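Local coordinates for YdhT protein (Bacillus subtilis, PDB 3CBW) that catalyses the endo-hydrolysis of beta-1,4-linked mannan, galactomannan and glucomannan as a family 26 glycoside hydrolase, at residues P270-E275 / K300-L305; W222-D227 / D244-D249; G47-D52 / R79-T84; Y73-A78 / V93-D98; T127-D132 / N194-L199. The protein carries 3 engineered substitutions. All coordinates share one frame; numbering follows the deposited sequence. Where two conformers were deposited one is given.

Contact 1 of 5, residues P270-E275 / K300-L305; sequences PFAFTE and KTIYFL
The strands of 270-275 and 300-305 run parallel, 17° between their directions, and are laced by three backbone hydrogen bonds: I302 N to F271 O (2.8 Å), F273 N to Y303 O and L305 N to F273 O, each donor nearly along the C=O axis. Packing is tightest in the middle. There the methyl of A272 sits over the centre of the Y303 ring, CB 3.5 Å from the centroid and 14° off the normal, a CH-pi contact. Y303 CG takes the crowded position between backbone N and carbonyl carbon (chi1 80°), and its ring runs on obliquely to T274, whose CG2 lies 3.5 Å from Y303 OH. T301 OG1 lies at the edge of the F271 ring, 3.6 Å from CE2, and 3.5 Å from F273 CE2; its hydrogen bond goes to Y298 O. The start of the pair is looser: K300 is exposed and its chain leads outward, and a water bridges F271 N and K300 O. At the far end another water joins T274 O to Y303 OH. Helix 287-297 links them in a beta-alpha-beta crossover of the TIM barrel, and E275, probably the catalytic nucleophile, stands where the first strand turns its corner.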
# COMPACT_ATOMS: atom_id res chain seq x y z
N PRO A 270 -4.63 11.89 4.84
CA PRO A 270 -4.46 11.94 3.39
C PRO A 270 -4.99 10.66 2.76
O PRO A 270 -4.88 9.57 3.34
CB PRO A 270 -2.93 12.07 3.22
CG PRO A 270 -2.50 12.76 4.46
CD PRO A 270 -3.36 12.14 5.55
N PHE A 271 -5.55 10.80 1.55
CA PHE A 271 -6.23 9.73 0.83
C PHE A 271 -5.47 9.37 -0.44
O PHE A 271 -4.98 10.25 -1.15
CB PHE A 271 -7.65 10.19 0.47
CG PHE A 271 -8.38 9.22 -0.42
CD1 PHE A 271 -9.15 8.20 0.12
CD2 PHE A 271 -8.26 9.30 -1.81
CE1 PHE A 271 -9.78 7.29 -0.72
CE2 PHE A 271 -8.88 8.38 -2.64
CZ PHE A 271 -9.64 7.39 -2.10
N ALA A 272 -5.39 8.08 -0.74
CA ALA A 272 -4.77 7.61 -1.98
C ALA A 272 -5.55 6.47 -2.60
O ALA A 272 -6.32 5.78 -1.92
CB ALA A 272 -3.34 7.16 -1.70
N PHE A 273 -5.38 6.29 -3.91
CA PHE A 273 -5.81 5.06 -4.57
C PHE A 273 -4.67 4.06 -4.49
O PHE A 273 -3.73 4.07 -5.28
CB PHE A 273 -6.25 5.32 -6.01
CG PHE A 273 -7.63 5.89 -6.09
CD1 PHE A 273 -8.73 5.09 -5.78
CD2 PHE A 273 -7.86 7.22 -6.39
CE1 PHE A 273 -10.02 5.59 -5.79
CE2 PHE A 273 -9.16 7.73 -6.42
CZ PHE A 273 -10.23 6.91 -6.11
N THR A 274 -4.72 3.25 -3.43
CA THR A 274 -3.60 2.44 -3.01
C THR A 274 -3.34 1.23 -3.90
O THR A 274 -2.24 0.68 -3.87
CB THR A 274 -3.78 2.05 -1.54
OG1 THR A 274 -5.13 1.62 -1.33
CG2 THR A 274 -3.52 3.26 -0.64
N GLU A 275 -4.34 0.83 -4.68
CA GLU A 275 -4.22 -0.09 -5.83
C GLU A 275 -5.24 0.35 -6.84
O GLU A 275 -6.35 0.76 -6.49
CB GLU A 275 -4.54 -1.53 -5.49
CG GLU A 275 -3.51 -2.21 -4.68
CD GLU A 275 -3.63 -3.74 -4.64
OE1 GLU A 275 -4.23 -4.38 -5.53
OE2 GLU A 275 -3.12 -4.31 -3.69
N LYS A 300 -8.76 15.09 -3.43
CA LYS A 300 -7.82 14.93 -2.31
C LYS A 300 -6.84 13.76 -2.49
O LYS A 300 -5.94 13.58 -1.68
CB LYS A 300 -8.57 14.79 -0.98
CG LYS A 300 -9.30 16.05 -0.55
CD LYS A 300 -9.99 15.80 0.77
CE LYS A 300 -10.55 17.09 1.35
NZ LYS A 300 -11.11 16.82 2.70
N THR A 301 -7.01 12.98 -3.56
CA THR A 301 -6.09 11.89 -3.87
C THR A 301 -4.65 12.39 -3.95
O THR A 301 -4.34 13.33 -4.69
CB THR A 301 -6.44 11.25 -5.22
OG1 THR A 301 -7.77 10.73 -5.16
CG2 THR A 301 -5.49 10.12 -5.54
N ILE A 302 -3.76 11.77 -3.19
CA ILE A 302 -2.34 12.14 -3.22
C ILE A 302 -1.46 11.20 -4.05
O ILE A 302 -0.35 11.58 -4.41
CB ILE A 302 -1.74 12.31 -1.80
CG1 ILE A 302 -1.74 11.00 -1.01
CG2 ILE A 302 -2.46 13.45 -1.06
CD1 ILE A 302 -0.80 11.04 0.20
N TYR A 303 -1.93 9.99 -4.33
CA TYR A 303 -1.20 9.08 -5.20
C TYR A 303 -2.11 8.00 -5.72
O TYR A 303 -3.19 7.76 -5.17
CB TYR A 303 0.04 8.48 -4.52
CG TYR A 303 -0.10 7.31 -3.55
CD1 TYR A 303 -0.26 6.00 -4.02
CD2 TYR A 303 0.10 7.49 -2.19
CE1 TYR A 303 -0.30 4.92 -3.13
CE2 TYR A 303 0.07 6.41 -1.30
CZ TYR A 303 -0.12 5.14 -1.78
OH TYR A 303 -0.13 4.08 -0.90
N PHE A 304 -1.69 7.36 -6.81
CA PHE A 304 -2.28 6.09 -7.24
C PHE A 304 -1.17 5.07 -7.45
O PHE A 304 -0.03 5.44 -7.75
CB PHE A 304 -3.12 6.25 -8.52
CG PHE A 304 -2.32 6.61 -9.74
CD1 PHE A 304 -1.70 5.62 -10.51
CD2 PHE A 304 -2.18 7.94 -10.13
CE1 PHE A 304 -0.96 5.96 -11.64
CE2 PHE A 304 -1.45 8.28 -11.26
CZ PHE A 304 -0.84 7.29 -12.01
N LEU A 305 -1.52 3.79 -7.29
CA LEU A 305 -0.57 2.71 -7.55
C LEU A 305 -1.25 1.70 -8.45
O LEU A 305 -2.09 0.93 -8.00
CB LEU A 305 -0.10 2.04 -6.24
CG LEU A 305 0.97 0.95 -6.42
CD1 LEU A 305 2.33 1.50 -6.13
CD2 LEU A 305 0.71 -0.29 -5.55
O HOH W 1 -5.71 13.74 0.96
O HOH W 2 -0.32 1.72 -2.16

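Contact 2 of 5, residues W222-D227 / D244-D249; sequences WVYSPD and DIVGLD
W222 and D244 cross obliquely, ring and carboxylate planes 48° apart, with D244 OD2 at the ring edge, 3.7 Å from W222 CD1. The same oxygen takes W222 N-H on its anti lone pair, nearly straight (2.9 Å, 174°); OD1 accepts from V15 N. W222 O accepts from D244 N and I245 N, so D244 and I245 hold both the N-H and C=O of W222. V223 and I245 point to one face of these neighbouring parallel strands of the TIM barrel, Y224 and V246 to the other. There Y224 CD2 meets V246 CG1 obliquely at 4.1 Å, and P226 CD lies 3.5 Å above the tyrosine ring, offset toward its rim. Y224 N to I245 O, G247 N to Y224 O and D249 N to P226 O carry on the ladder. D249, beside E176, the probable proton donor, bonds to T274 through OD1 and salt-bridges R172 through OD2. Helix 194-214 packs on W222, L264 of helix 261-265 on Y224, P226, V246 and L248, and strand 271-278 flanks strand 245-252.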
# COMPACT_ATOMS: atom_id res chain seq x y z
N TRP A 222 2.29 4.46 7.51
CA TRP A 222 1.32 3.38 7.64
C TRP A 222 0.07 3.62 6.81
O TRP A 222 -0.58 4.67 6.95
CB TRP A 222 0.97 3.20 9.12
CG TRP A 222 2.13 2.61 9.87
CD1 TRP A 222 3.23 3.28 10.32
CD2 TRP A 222 2.33 1.24 10.18
NE1 TRP A 222 4.10 2.40 10.91
CE2 TRP A 222 3.57 1.14 10.84
CE3 TRP A 222 1.56 0.08 10.00
CZ2 TRP A 222 4.06 -0.07 11.32
CZ3 TRP A 222 2.06 -1.13 10.47
CH2 TRP A 222 3.31 -1.20 11.11
N VAL A 223 -0.26 2.66 5.94
CA VAL A 223 -1.35 2.83 4.97
C VAL A 223 -2.47 1.82 5.24
O VAL A 223 -2.22 0.62 5.32
CB VAL A 223 -0.83 2.68 3.52
CG1 VAL A 223 -1.92 2.95 2.49
CG2 VAL A 223 0.39 3.60 3.28
N TYR A 224 -3.71 2.33 5.37
CA TYR A 224 -4.92 1.52 5.61
C TYR A 224 -5.71 1.50 4.32
O TYR A 224 -6.14 2.56 3.85
CB TYR A 224 -5.72 2.20 6.72
CG TYR A 224 -7.14 1.72 6.91
CD1 TYR A 224 -7.41 0.51 7.57
CD2 TYR A 224 -8.22 2.48 6.47
CE1 TYR A 224 -8.70 0.06 7.75
CE2 TYR A 224 -9.53 2.02 6.65
CZ TYR A 224 -9.76 0.82 7.29
OH TYR A 224 -11.03 0.36 7.49
N SER A 225 -5.94 0.31 3.77
CA SER A 225 -6.44 0.19 2.39
C SER A 225 -7.57 -0.83 2.22
O SER A 225 -7.35 -1.94 1.71
CB SER A 225 -5.29 -0.08 1.41
OG SER A 225 -4.55 -1.24 1.77
N PRO A 226 -8.81 -0.46 2.59
CA PRO A 226 -9.95 -1.29 2.25
C PRO A 226 -10.17 -1.40 0.74
O PRO A 226 -9.68 -0.56 -0.05
CB PRO A 226 -11.12 -0.55 2.87
CG PRO A 226 -10.64 0.85 3.12
CD PRO A 226 -9.19 0.76 3.33
N ASP A 227 -10.92 -2.42 0.34
CA ASP A 227 -11.35 -2.58 -1.03
C ASP A 227 -12.55 -1.68 -1.33
O ASP A 227 -13.51 -1.63 -0.56
CB ASP A 227 -11.75 -4.04 -1.25
CG ASP A 227 -11.80 -4.40 -2.69
OD1 ASP A 227 -10.75 -4.82 -3.21
OD2 ASP A 227 -12.88 -4.26 -3.31
N ASP A 244 -1.29 6.53 8.91
CA ASP A 244 -0.88 7.80 8.31
C ASP A 244 -1.70 8.18 7.08
O ASP A 244 -2.01 9.37 6.88
CB ASP A 244 0.60 7.75 7.93
CG ASP A 244 1.50 7.68 9.14
OD1 ASP A 244 1.42 8.60 9.99
OD2 ASP A 244 2.29 6.72 9.26
N ILE A 245 -2.01 7.19 6.24
CA ILE A 245 -2.69 7.41 4.95
C ILE A 245 -3.80 6.40 4.85
O ILE A 245 -3.62 5.23 5.19
CB ILE A 245 -1.69 7.24 3.76
CG1 ILE A 245 -0.63 8.34 3.79
CG2 ILE A 245 -2.41 7.22 2.40
CD1 ILE A 245 0.51 8.18 2.80
N VAL A 246 -4.97 6.86 4.41
CA VAL A 246 -6.09 5.97 4.11
C VAL A 246 -6.26 5.88 2.60
O VAL A 246 -5.86 6.79 1.86
CB VAL A 246 -7.42 6.45 4.77
CG1 VAL A 246 -7.27 6.42 6.28
CG2 VAL A 246 -7.83 7.86 4.28
N GLY A 247 -6.85 4.80 2.12
CA GLY A 247 -7.02 4.71 0.69
C GLY A 247 -7.87 3.56 0.25
O GLY A 247 -8.29 2.74 1.06
N LEU A 248 -8.11 3.49 -1.05
CA LEU A 248 -8.90 2.43 -1.65
C LEU A 248 -8.11 1.61 -2.63
O LEU A 248 -7.42 2.17 -3.49
CB LEU A 248 -10.10 3.02 -2.39
CG LEU A 248 -11.16 3.68 -1.51
CD1 LEU A 248 -12.14 4.48 -2.33
CD2 LEU A 248 -11.90 2.65 -0.66
N ASP A 249 -8.23 0.29 -2.50
CA ASP A 249 -7.87 -0.63 -3.57
C ASP A 249 -9.09 -0.74 -4.49
O ASP A 249 -10.15 -1.21 -4.07
CB ASP A 249 -7.51 -2.00 -3.00
CG ASP A 249 -6.14 -2.02 -2.31
OD1 ASP A 249 -5.58 -0.95 -2.00
OD2 ASP A 249 -5.62 -3.14 -2.10
O HOH W 3 -12.03 -2.76 -5.96

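Contact 3 of 5, residues G47-D52 / R79-T84; sequences GGYSHD and RGWLET
Strand 47-49 brings Y49 up to the type I turn R79-L82, whose L82 N bonds back to R79 O. The tyrosine ring, with CG anti to the carbonyl carbon, offers a face to the edge of W81: CH2 stands 3.6 Å above its plane, over the centre, and the planes meet at 85° in a T-shaped stack. W81 reaches it with CG in the crowded position. An alanine in place of Y49 would remove this face and would probably leave the W81 edge less well held, besides losing the edge-to-face pairing with H114, a likely substrate-binding residue. S50 O receives a weak bond from R79 NH1, 2.9 Å away but bent to 126°. The two segments lie at the C-terminal ends of neighbouring parallel strands of the TIM barrel and in the loops that follow, the end where family 26 enzymes hold their active site. R79, bent at chi2 and chi3, has its other guanidinium nitrogens bound by S90 O and D89 O. At H51, a water links ND1 to R79 NH1, which donates to it at 3.0 Å. D52 then reaches tip to tip toward W81, OD2 lying at the indole edge 3.4 Å from CZ2.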
# COMPACT_ATOMS: atom_id res chain seq x y z
N GLY A 47 5.74 -3.29 -8.82
CA GLY A 47 6.86 -3.91 -9.52
C GLY A 47 6.88 -5.42 -9.45
O GLY A 47 7.61 -6.05 -10.22
N GLY A 48 6.12 -6.01 -8.52
CA GLY A 48 6.02 -7.46 -8.40
C GLY A 48 6.35 -7.99 -7.02
O GLY A 48 6.60 -7.23 -6.07
N TYR A 49 6.37 -9.32 -6.92
CA TYR A 49 6.65 -10.05 -5.69
C TYR A 49 8.12 -10.38 -5.61
O TYR A 49 8.71 -10.90 -6.57
CB TYR A 49 5.82 -11.35 -5.64
CG TYR A 49 4.34 -11.08 -5.53
CD1 TYR A 49 3.75 -10.96 -4.27
CD2 TYR A 49 3.55 -10.92 -6.67
CE1 TYR A 49 2.39 -10.67 -4.15
CE2 TYR A 49 2.19 -10.64 -6.55
CZ TYR A 49 1.63 -10.51 -5.29
OH TYR A 49 0.30 -10.23 -5.17
N SER A 50 8.72 -10.11 -4.45
CA SER A 50 10.17 -10.26 -4.31
C SER A 50 10.65 -11.68 -4.68
O SER A 50 10.01 -12.67 -4.32
CB SER A 50 10.58 -9.91 -2.88
OG SER A 50 11.99 -9.75 -2.78
N HIS A 51 11.78 -11.73 -5.39
CA HIS A 51 12.34 -12.96 -6.00
C HIS A 51 11.27 -13.90 -6.55
O HIS A 51 11.16 -15.06 -6.16
CB HIS A 51 13.27 -13.70 -5.05
CG HIS A 51 14.13 -14.70 -5.76
ND1 HIS A 51 13.91 -16.06 -5.70
CD2 HIS A 51 15.17 -14.52 -6.61
CE1 HIS A 51 14.81 -16.68 -6.45
NE2 HIS A 51 15.57 -15.77 -7.02
N ASP A 52 10.49 -13.38 -7.47
CA ASP A 52 9.41 -14.14 -8.08
C ASP A 52 9.04 -13.39 -9.34
O ASP A 52 9.30 -13.87 -10.46
CB ASP A 52 8.21 -14.28 -7.11
CG ASP A 52 6.99 -14.88 -7.78
OD1 ASP A 52 7.13 -15.62 -8.78
OD2 ASP A 52 5.88 -14.59 -7.31
N ARG A 79 4.97 -14.16 -0.52
CA ARG A 79 4.41 -15.02 -1.52
C ARG A 79 3.55 -16.06 -0.80
O ARG A 79 3.91 -17.24 -0.69
CB ARG A 79 5.52 -15.67 -2.36
CG ARG A 79 6.35 -14.68 -3.24
CD ARG A 79 7.47 -13.91 -2.50
NE ARG A 79 8.26 -14.82 -1.68
CZ ARG A 79 9.29 -15.55 -2.10
NH1 ARG A 79 9.77 -15.42 -3.34
NH2 ARG A 79 9.88 -16.39 -1.26
N GLY A 80 2.40 -15.62 -0.31
CA GLY A 80 1.63 -16.39 0.67
C GLY A 80 0.89 -17.62 0.17
O GLY A 80 0.26 -18.32 0.95
N TRP A 81 0.94 -17.85 -1.15
CA TRP A 81 0.41 -19.07 -1.77
C TRP A 81 1.38 -20.25 -1.65
O TRP A 81 0.97 -21.40 -1.85
CB TRP A 81 0.08 -18.83 -3.24
CG TRP A 81 1.23 -18.26 -4.02
CD1 TRP A 81 2.20 -18.95 -4.70
CD2 TRP A 81 1.55 -16.88 -4.16
NE1 TRP A 81 3.10 -18.07 -5.26
CE2 TRP A 81 2.72 -16.79 -4.94
CE3 TRP A 81 0.95 -15.69 -3.71
CZ2 TRP A 81 3.30 -15.57 -5.29
CZ3 TRP A 81 1.53 -14.47 -4.05
CH2 TRP A 81 2.69 -14.43 -4.84
N LEU A 82 2.65 -19.99 -1.36
CA LEU A 82 3.66 -21.06 -1.37
C LEU A 82 3.49 -21.99 -0.19
O LEU A 82 3.28 -21.56 0.94
CB LEU A 82 5.08 -20.47 -1.36
CG LEU A 82 5.54 -19.66 -2.58
CD1 LEU A 82 6.88 -19.03 -2.26
CD2 LEU A 82 5.65 -20.53 -3.82
N GLU A 83 3.59 -23.29 -0.46
CA GLU A 83 3.70 -24.28 0.60
C GLU A 83 5.18 -24.50 0.85
O GLU A 83 5.91 -24.93 -0.04
CB GLU A 83 3.04 -25.60 0.20
CG GLU A 83 1.51 -25.54 0.17
CD GLU A 83 0.89 -25.46 1.55
OE1 GLU A 83 1.38 -26.15 2.47
OE2 GLU A 83 -0.09 -24.71 1.72
N THR A 84 5.61 -24.18 2.06
CA THR A 84 7.04 -24.12 2.37
C THR A 84 7.32 -24.87 3.66
O THR A 84 6.41 -25.13 4.46
CB THR A 84 7.50 -22.64 2.52
OG1 THR A 84 6.68 -21.98 3.48
CG2 THR A 84 7.41 -21.91 1.18
O HOH W 4 12.04 -17.24 -4.05

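Contact 4 of 5, residues Y73-A78 / V93-D98; sequences YGCDYA and VSCNGD
The Y77 ring carries V93 on one face and polar and sulfur atoms at its edge. V93 CG1 sits over the ring centre, 3.6 Å from the centroid and 5° off the normal, a nearly axial CH-pi contact; V93 places that methyl there with CG1 anti to its carbonyl carbon. At the edge, C95 SG lies 4.9 Å from the centroid and 82° off the normal, a sulfur-aromatic contact, and N96 OD1 is close to the ring plane. The contact belongs to the beta-alpha-beta unit of strand 72-79, helix 96-104 and strand 108-114 in the TIM barrel, and it ties the strand to the start of its own helix. A type I turn from V93 to N96, with N96 N bonded to V93 O, leads into the helix. Helix 143-163 also packs on Y77 through I155, L159 and L162, which makes the ring a buried one. A serine at Y77 would take away the ring and its hydroxyl reach, and would probably leave the V93 methyl and the N96 amide oxygen without their partners here. On the strand itself D76 OD1 accepts from A78 N, an Asx turn, while D76 OD2 bonds to H114 and S112. Y77 OH donates to N96 OD1 at 2.7 Å, on a lone pair in the carbonyl plane. Beside it the disulfide C75 SG-C95 SG closes at 2.2 Å with chi3 -87°.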
# COMPACT_ATOMS: atom_id res chain seq x y z
N TYR A 73 7.12 3.09 -6.42
CA TYR A 73 7.33 1.75 -6.95
C TYR A 73 7.11 0.75 -5.83
O TYR A 73 7.67 0.88 -4.74
CB TYR A 73 8.71 1.60 -7.56
CG TYR A 73 8.77 0.56 -8.66
CD1 TYR A 73 7.96 0.66 -9.78
CD2 TYR A 73 9.68 -0.50 -8.60
CE1 TYR A 73 8.02 -0.28 -10.81
CE2 TYR A 73 9.75 -1.44 -9.64
CZ TYR A 73 8.93 -1.31 -10.74
OH TYR A 73 9.00 -2.21 -11.79
N GLY A 74 6.26 -0.24 -6.11
CA GLY A 74 5.86 -1.19 -5.10
C GLY A 74 6.52 -2.54 -5.20
O GLY A 74 6.80 -3.03 -6.30
N CYS A 75 6.75 -3.15 -4.03
CA CYS A 75 7.16 -4.56 -3.95
C CYS A 75 6.31 -5.24 -2.90
O CYS A 75 5.84 -4.61 -1.96
CB CYS A 75 8.65 -4.67 -3.57
SG CYS A 75 9.25 -6.37 -3.04
N ASP A 76 6.11 -6.55 -3.06
CA ASP A 76 5.44 -7.33 -2.02
C ASP A 76 6.40 -8.41 -1.58
O ASP A 76 6.89 -9.20 -2.39
CB ASP A 76 4.11 -7.87 -2.56
CG ASP A 76 3.22 -8.44 -1.48
OD1 ASP A 76 3.64 -9.36 -0.75
OD2 ASP A 76 2.06 -7.97 -1.40
N TYR A 77 6.71 -8.43 -0.29
CA TYR A 77 7.66 -9.39 0.26
C TYR A 77 7.09 -10.81 0.37
O TYR A 77 7.86 -11.77 0.51
CB TYR A 77 8.02 -8.99 1.68
CG TYR A 77 8.98 -7.86 1.94
CD1 TYR A 77 9.87 -7.35 0.97
CD2 TYR A 77 9.08 -7.35 3.23
CE1 TYR A 77 10.79 -6.34 1.30
CE2 TYR A 77 10.00 -6.38 3.57
CZ TYR A 77 10.85 -5.87 2.61
OH TYR A 77 11.76 -4.91 3.00
N ALA A 78 5.76 -10.95 0.39
CA ALA A 78 5.17 -12.19 0.86
C ALA A 78 4.46 -12.96 -0.24
O ALA A 78 3.48 -12.48 -0.82
CB ALA A 78 4.24 -11.93 2.03
N VAL A 93 13.02 -10.59 0.78
CA VAL A 93 13.23 -9.14 0.86
C VAL A 93 14.28 -8.63 -0.13
O VAL A 93 14.74 -7.50 -0.03
CB VAL A 93 13.56 -8.68 2.30
CG1 VAL A 93 12.49 -9.16 3.27
CG2 VAL A 93 14.95 -9.17 2.75
N SER A 94 14.63 -9.46 -1.11
CA SER A 94 15.69 -9.12 -2.07
C SER A 94 15.37 -7.91 -2.96
O SER A 94 16.29 -7.36 -3.57
CB SER A 94 16.07 -10.33 -2.92
OG SER A 94 15.02 -10.73 -3.77
N CYS A 95 14.11 -7.50 -3.04
CA CYS A 95 13.73 -6.29 -3.78
C CYS A 95 14.24 -5.02 -3.11
O CYS A 95 14.20 -3.95 -3.71
CB CYS A 95 12.22 -6.22 -3.96
SG CYS A 95 11.28 -6.06 -2.38
N ASN A 96 14.73 -5.12 -1.87
CA ASN A 96 15.17 -3.95 -1.10
C ASN A 96 16.15 -3.05 -1.83
O ASN A 96 16.00 -1.83 -1.81
CB ASN A 96 15.80 -4.37 0.21
CG ASN A 96 14.79 -4.59 1.31
OD1 ASN A 96 13.61 -4.31 1.16
ND2 ASN A 96 15.27 -5.08 2.45
N GLY A 97 17.17 -3.62 -2.46
CA GLY A 97 18.17 -2.82 -3.17
C GLY A 97 17.52 -1.86 -4.16
O GLY A 97 17.83 -0.66 -4.19
N ASP A 98 16.60 -2.39 -4.97
CA ASP A 98 15.88 -1.59 -5.96
C ASP A 98 14.99 -0.53 -5.33
O ASP A 98 14.85 0.57 -5.86
CB ASP A 98 15.08 -2.49 -6.89
CG ASP A 98 15.95 -3.19 -7.93
OD1 ASP A 98 17.04 -2.67 -8.26
OD2 ASP A 98 15.55 -4.26 -8.41

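Contact 5 of 5, residues T127-D132 / N194-L199; sequences TPITND and NERISL
Hydrogen bonds from one guanidinium dominate. R196 meets N131 side-on, NE and NH2 both donating to the single oxygen OD1, at 2.8 Å from NE and 2.9 Å from NH2. The NE bond runs almost along the C=O axis, whereas NH2 comes from above the amide plane, and the guanidinium and amide planes stand 62° apart. NH2 also gives its other proton to I129 O at 2.8 Å, nearly straight at 172°; this donor too lies above the carbonyl plane, although I129 O stays close to the plane of the guanidinium. The chain of R196 makes this possible by starting with CG anti to the backbone N (chi1 179°) and bending at chi2 and chi3. Water mediates a further link, accepting from I129 N and from R196 NH1, the latter also bound to G185 O. Van der Waals contacts fill in around the amide: N131 ND2 rests 3.6 Å from E195 CB, and L199 CD1 reaches N131 OD1 at 3.7 Å. N131 ND2 bonds to D193, just before helix 194-214. T130 holds the N-cap position of helix 131-138, so the arginine meets the chain where that helix begins. The contact thus joins two helix starts far from the barrel centre. With I129, N131, G185 and a water accepting from the guanidinium, its rotation is probably restricted and its positive charge is likely to be stabilised by carbonyl dipoles.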
# COMPACT_ATOMS: atom_id res chain seq x y z
N THR A 127 -7.28 -18.86 2.27
CA THR A 127 -8.16 -19.82 2.94
C THR A 127 -8.77 -19.12 4.15
O THR A 127 -8.05 -18.64 5.02
CB THR A 127 -7.36 -21.05 3.39
OG1 THR A 127 -6.68 -21.61 2.27
CG2 THR A 127 -8.28 -22.10 4.01
N PRO A 128 -10.11 -19.03 4.21
CA PRO A 128 -10.71 -18.29 5.32
C PRO A 128 -10.60 -19.07 6.62
O PRO A 128 -10.48 -20.30 6.61
CB PRO A 128 -12.19 -18.16 4.92
CG PRO A 128 -12.43 -19.32 4.02
CD PRO A 128 -11.12 -19.57 3.29
N ILE A 129 -10.65 -18.33 7.73
CA ILE A 129 -10.51 -18.91 9.05
C ILE A 129 -11.61 -18.43 9.96
O ILE A 129 -12.26 -17.42 9.69
CB ILE A 129 -9.11 -18.61 9.66
CG1 ILE A 129 -8.88 -17.10 9.83
CG2 ILE A 129 -8.04 -19.26 8.79
CD1 ILE A 129 -7.61 -16.77 10.62
N THR A 130 -11.85 -19.18 11.03
CA THR A 130 -12.87 -18.82 11.97
C THR A 130 -12.34 -17.78 12.96
O THR A 130 -11.13 -17.57 13.07
CB THR A 130 -13.32 -20.04 12.79
OG1 THR A 130 -12.21 -20.47 13.59
CG2 THR A 130 -13.81 -21.20 11.88
N ASN A 131 -13.24 -17.14 13.68
CA ASN A 131 -12.83 -16.21 14.73
C ASN A 131 -12.00 -16.88 15.82
O ASN A 131 -11.07 -16.26 16.35
CB ASN A 131 -14.02 -15.46 15.31
CG ASN A 131 -14.58 -14.42 14.34
OD1 ASN A 131 -13.87 -13.92 13.47
ND2 ASN A 131 -15.85 -14.08 14.52
N ASP A 132 -12.30 -18.13 16.14
CA ASP A 132 -11.50 -18.85 17.13
C ASP A 132 -10.06 -19.05 16.64
O ASP A 132 -9.10 -18.90 17.42
CB ASP A 132 -12.14 -20.20 17.49
CG ASP A 132 -13.34 -20.08 18.43
OD1 ASP A 132 -13.61 -18.98 18.98
OD2 ASP A 132 -14.02 -21.11 18.63
N ASN A 194 -19.04 -8.43 13.78
CA ASN A 194 -18.50 -7.47 14.73
C ASN A 194 -17.23 -7.99 15.40
O ASN A 194 -16.29 -7.23 15.61
CB ASN A 194 -19.55 -7.14 15.79
CG ASN A 194 -20.66 -6.28 15.25
OD1 ASN A 194 -20.41 -5.35 14.48
ND2 ASN A 194 -21.89 -6.58 15.65
N GLU A 195 -17.21 -9.28 15.70
CA GLU A 195 -16.03 -9.87 16.30
C GLU A 195 -14.85 -9.86 15.32
O GLU A 195 -13.73 -9.55 15.72
CB GLU A 195 -16.32 -11.29 16.81
CG GLU A 195 -15.09 -11.99 17.43
CD GLU A 195 -14.53 -11.30 18.68
OE1 GLU A 195 -15.20 -10.41 19.26
OE2 GLU A 195 -13.40 -11.66 19.09
N ARG A 196 -15.10 -10.18 14.05
CA ARG A 196 -14.03 -10.13 13.05
C ARG A 196 -13.46 -8.71 12.91
O ARG A 196 -12.23 -8.55 12.81
CB ARG A 196 -14.50 -10.66 11.69
CG ARG A 196 -13.46 -10.62 10.57
CD ARG A 196 -12.19 -11.40 10.89
NE ARG A 196 -12.46 -12.78 11.32
CZ ARG A 196 -12.22 -13.87 10.60
NH1 ARG A 196 -11.69 -13.80 9.36
NH2 ARG A 196 -12.50 -15.06 11.13
N ILE A 197 -14.32 -7.70 12.91
CA ILE A 197 -13.88 -6.31 12.83
C ILE A 197 -12.96 -5.99 14.01
O ILE A 197 -11.89 -5.39 13.83
CB ILE A 197 -15.11 -5.37 12.75
CG1 ILE A 197 -15.80 -5.51 11.39
CG2 ILE A 197 -14.72 -3.91 13.04
CD1 ILE A 197 -17.22 -4.98 11.35
N SER A 198 -13.35 -6.40 15.22
CA SER A 198 -12.53 -6.17 16.41
C SER A 198 -11.18 -6.88 16.32
O SER A 198 -10.12 -6.31 16.63
CB SER A 198 -13.27 -6.64 17.66
OG SER A 198 -12.44 -6.47 18.79
N LEU A 199 -11.22 -8.14 15.89
CA LEU A 199 -10.00 -8.93 15.76
C LEU A 199 -9.05 -8.35 14.70
O LEU A 199 -7.83 -8.36 14.89
CB LEU A 199 -10.32 -10.39 15.46
CG LEU A 199 -11.09 -11.15 16.56
CD1 LEU A 199 -11.53 -12.52 16.04
CD2 LEU A 199 -10.27 -11.29 17.84
O HOH W 5 -10.70 -15.49 7.30

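Overall arrangement
From the N terminus, contacts 3 and 4 come first and cross: 47-52, 73-78, 79-84 and 93-98 alternate along the chain, and the two touch through backbone hydrogen bonds between strands 41-49 and 72-79. Contact 3 closes the passage from strand 41-49 through helix 57-66 and strand 72-79 to the loop beyond; contact 4 closes the loop from strand 72-79 into its helix. Contact 5 spans 61 residues to join helix starts 131-138 and 194-214 at the periphery, touching none of the others. Contact 2 closes the helix-free link between strands 220-224 and 245-252, contact 1 the beta-alpha-beta unit ending at 301-306. These two meet at T274 and D249, and strand 301-306 pairs with 41-49, bringing the barrel round to contact 3.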